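Side-chain contact in transcriptional regulator (Streptococcus dysgalactiae, PDB 4YV9), which binds DNA and short hydrophobic peptide (SHP) pheromones, and so probably regulates transcription in response to quorum-sensing signals: residues Y234-G239 against D245-A250. Sequence-based numbering, arbitrary orientation.
Sequences YKLKQG and DDMRQA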
ATOM      1  N   TYR B 234       9.971  26.337  -1.206  1.00 55.32           N
ATOM      2  CA  TYR B 234      10.156  26.927   0.116  1.00 57.29           C
ATOM      3  C   TYR B 234      11.535  27.563   0.245  1.00 53.04           C
ATOM      4  O   TYR B 234      11.667  28.656   0.786  1.00 55.51           O
ATOM      5  CB  TYR B 234       9.956  25.865   1.198  1.00 56.62           C
ATOM      6  CG  TYR B 234      10.486  26.234   2.564  1.00 54.90           C
ATOM      7  CD1 TYR B 234       9.737  27.017   3.429  1.00 49.12           C
ATOM      8  CD2 TYR B 234      11.725  25.780   2.993  1.00 61.01           C
ATOM      9  CE1 TYR B 234      10.202  27.339   4.674  1.00 58.42           C
ATOM     10  CE2 TYR B 234      12.205  26.097   4.249  1.00 64.73           C
ATOM     11  CZ  TYR B 234      11.438  26.878   5.086  1.00 64.63           C
ATOM     12  OH  TYR B 234      11.903  27.206   6.337  1.00 66.99           O
ATOM     13  N   LYS B 235      12.555  26.868  -0.255  1.00 57.99           N
ATOM     14  CA  LYS B 235      13.927  27.368  -0.213  1.00 58.64           C
ATOM     15  C   LYS B 235      14.060  28.650  -1.023  1.00 65.43           C
ATOM     16  O   LYS B 235      14.711  29.609  -0.589  1.00 65.98           O
ATOM     17  CB  LYS B 235      14.910  26.321  -0.743  1.00 55.72           C
ATOM     18  CG  LYS B 235      15.080  25.098   0.136  1.00 62.47           C
ATOM     19  CD  LYS B 235      16.135  24.173  -0.448  1.00 67.99           C
ATOM     20  CE  LYS B 235      16.019  22.773   0.123  1.00 70.33           C
ATOM     21  NZ  LYS B 235      17.057  21.867  -0.441  1.00 77.52           N
ATOM     22  N   LEU B 236      13.447  28.653  -2.204  1.00 60.28           N
ATOM     23  CA  LEU B 236      13.472  29.822  -3.069  1.00 65.47           C
ATOM     24  C   LEU B 236      12.859  31.026  -2.369  1.00 68.73           C
ATOM     25  O   LEU B 236      13.459  32.098  -2.336  1.00 76.98           O
ATOM     26  CB  LEU B 236      12.733  29.546  -4.381  1.00 63.12           C
ATOM     27  CG  LEU B 236      12.620  30.758  -5.309  1.00 71.95           C
ATOM     28  CD1 LEU B 236      13.989  31.370  -5.558  1.00 72.08           C
ATOM     29  CD2 LEU B 236      11.964  30.372  -6.623  1.00 74.18           C
ATOM     30  N   LYS B 237      11.680  30.843  -1.785  1.00 63.83           N
ATOM     31  CA  LYS B 237      10.983  31.932  -1.110  1.00 69.41           C
ATOM     32  C   LYS B 237      11.766  32.482   0.074  1.00 78.89           C
ATOM     33  O   LYS B 237      11.319  33.414   0.741  1.00 86.12           O
ATOM     34  CB  LYS B 237       9.601  31.477  -0.647  1.00 73.51           C
ATOM     35  CG  LYS B 237       8.482  31.851  -1.601  1.00 78.69           C
ATOM     36  CD  LYS B 237       7.236  32.276  -0.839  1.00 79.47           C
ATOM     37  CE  LYS B 237       6.054  32.490  -1.773  1.00 81.88           C
ATOM     38  NZ  LYS B 237       4.833  32.912  -1.031  1.00 82.81           N
ATOM     39  N   GLN B 238      12.936  31.905   0.332  1.00 89.35           N
ATOM     40  CA  GLN B 238      13.837  32.425   1.348  1.00 94.21           C
ATOM     41  C   GLN B 238      15.281  32.480   0.859  1.00 91.30           C
ATOM     42  O   GLN B 238      16.207  32.149   1.596  1.00 90.38           O
ATOM     43  CB  GLN B 238      13.739  31.587   2.618  1.00 96.63           C
ATOM     44  CG  GLN B 238      12.585  31.995   3.510  1.00 98.68           C
ATOM     45  CD  GLN B 238      12.056  30.837   4.313  1.00 95.78           C
ATOM     46  OE1 GLN B 238      12.096  29.696   3.860  1.00 92.30           O
ATOM     47  NE2 GLN B 238      11.562  31.119   5.514  1.00 99.06           N
ATOM     48  N   GLY B 239      15.457  32.885  -0.394  1.00 92.37           N
ATOM     49  CA  GLY B 239      16.763  33.255  -0.912  1.00 93.81           C
ATOM     50  C   GLY B 239      17.858  32.205  -0.940  1.00 91.62           C
ATOM     51  O   GLY B 239      19.031  32.526  -0.748  1.00 89.15           O
ATOM     52  N   ASP B 245      17.334  24.897  -8.402  1.00 50.82           N
ATOM     53  CA  ASP B 245      17.949  23.658  -8.870  1.00 48.86           C
ATOM     54  C   ASP B 245      17.085  22.460  -8.467  1.00 52.99           C
ATOM     55  O   ASP B 245      16.836  21.559  -9.269  1.00 47.33           O
ATOM     56  CB  ASP B 245      19.360  23.499  -8.311  1.00 50.39           C
ATOM     57  CG  ASP B 245      20.301  24.595  -8.771  1.00 69.93           C
ATOM     58  OD1 ASP B 245      20.067  25.169  -9.862  1.00 69.59           O
ATOM     59  OD2 ASP B 245      21.275  24.883  -8.039  1.00 76.79           O
ATOM     60  N   ASP B 246      16.616  22.459  -7.227  1.00 48.18           N
ATOM     61  CA  ASP B 246      15.748  21.377  -6.761  1.00 46.81           C
ATOM     62  C   ASP B 246      14.480  21.263  -7.608  1.00 47.16           C
ATOM     63  O   ASP B 246      14.088  20.161  -8.006  1.00 44.76           O
ATOM     64  CB  ASP B 246      15.382  21.577  -5.296  1.00 48.50           C
ATOM     65  CG  ASP B 246      16.578  21.412  -4.374  1.00 55.88           C
ATOM     66  OD1 ASP B 246      17.643  20.955  -4.850  1.00 57.72           O
ATOM     67  OD2 ASP B 246      16.445  21.725  -3.174  1.00 53.22           O
HETATM   68  N   MSE B 247      13.854  22.401  -7.907  1.00 47.29           N
HETATM   69  CA  MSE B 247      12.625  22.396  -8.692  1.00 41.98           C
HETATM   70  C   MSE B 247      12.890  21.892 -10.107  1.00 43.19           C
HETATM   71  O   MSE B 247      12.095  21.116 -10.655  1.00 42.46           O
HETATM   72  CB  MSE B 247      11.993  23.794  -8.727  1.00 51.86           C
HETATM   73  CG  MSE B 247      11.413  24.237  -7.385  1.00 52.92           C
HETATM   74 SE   MSE B 247      11.126  26.180  -7.242  1.00 67.92          SE
HETATM   75  CE  MSE B 247       9.235  26.250  -7.641  1.00 56.82           C
ATOM     76  N   ARG B 248      13.999  22.327 -10.706  1.00 44.74           N
ATOM     77  CA  ARG B 248      14.332  21.869 -12.057  1.00 44.58           C
ATOM     78  C   ARG B 248      14.630  20.359 -12.084  1.00 45.25           C
ATOM     79  O   ARG B 248      14.300  19.682 -13.050  1.00 41.34           O
ATOM     80  CB  ARG B 248      15.508  22.660 -12.624  1.00 45.45           C
ATOM     81  CG  ARG B 248      15.068  23.944 -13.315  1.00 59.50           C
ATOM     82  CD  ARG B 248      16.257  24.776 -13.781  1.00 70.11           C
ATOM     83  NE  ARG B 248      17.207  24.983 -12.692  1.00 70.55           N
ATOM     84  CZ  ARG B 248      18.018  26.031 -12.594  1.00 77.62           C
ATOM     85  NH1 ARG B 248      18.003  26.979 -13.526  1.00 75.78           N
ATOM     86  NH2 ARG B 248      18.843  26.128 -11.562  1.00 77.76           N
ATOM     87  N   GLN B 249      15.249  19.840 -11.023  1.00 39.85           N
ATOM     88  CA  GLN B 249      15.487  18.396 -10.911  1.00 39.50           C
ATOM     89  C   GLN B 249      14.175  17.610 -10.843  1.00 40.90           C
ATOM     90  O   GLN B 249      14.018  16.574 -11.501  1.00 43.66           O
ATOM     91  CB  GLN B 249      16.351  18.090  -9.679  1.00 39.13           C
ATOM     92  CG  GLN B 249      17.799  18.574  -9.825  1.00 45.76           C
ATOM     93  CD  GLN B 249      18.575  18.445  -8.533  1.00 51.63           C
ATOM     94  OE1 GLN B 249      18.053  17.948  -7.547  1.00 50.16           O
ATOM     95  NE2 GLN B 249      19.824  18.888  -8.536  1.00 56.98           N
ATOM     96  N   ALA B 250      13.226  18.111 -10.060  1.00 41.40           N
ATOM     97  CA  ALA B 250      11.919  17.463  -9.968  1.00 39.77           C
ATOM     98  C   ALA B 250      11.241  17.436 -11.327  1.00 39.78           C
ATOM     99  O   ALA B 250      10.647  16.428 -11.694  1.00 40.77           O
ATOM    100  CB  ALA B 250      11.033  18.161  -8.946  1.00 35.32           C
TER
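Lys235 and Asp246 form a salt bridge across a helical hairpin in the C-terminal, TPR-like repeat domain of this Rgg protein. Helix 221-236 ends here, and the chain turns back into helix 242-256. The two backbones stay well apart, with 9.1 Å between the CA atoms of Lys235 and Asp246, so side chains alone bridge the gap. The Lys235 chain is stretched out from CG to NZ (chi3 -161°), and meets the Asp246 side chain roughly perpendicular to it. The Asp246 side chain also packs on Leu228, about two turns before Lys235.

Beside this polar pair lies an apolar one. CD2 of Leu236 touches the selenium of selenomethionine Met247 at 4.3 Å. Met247 is buried; it also packs on Tyr229 and Tyr233 of the first helix and on Tyr270 of helix 260-273. Val274 touches both Leu236 and Met247, so the chain's last modelled residue joins this apolar patch. A Schellman motif ends the first helix. Gly239 is its C-prime residue, at positive phi; Gly239 N bonds to Leu236 O at 2.9 Å and Gln240 N to Lys235 O. In the salt bridge, Lys235 NZ donates to Asp246 OD2 at 2.8 Å, nearly in line with the C-O bond.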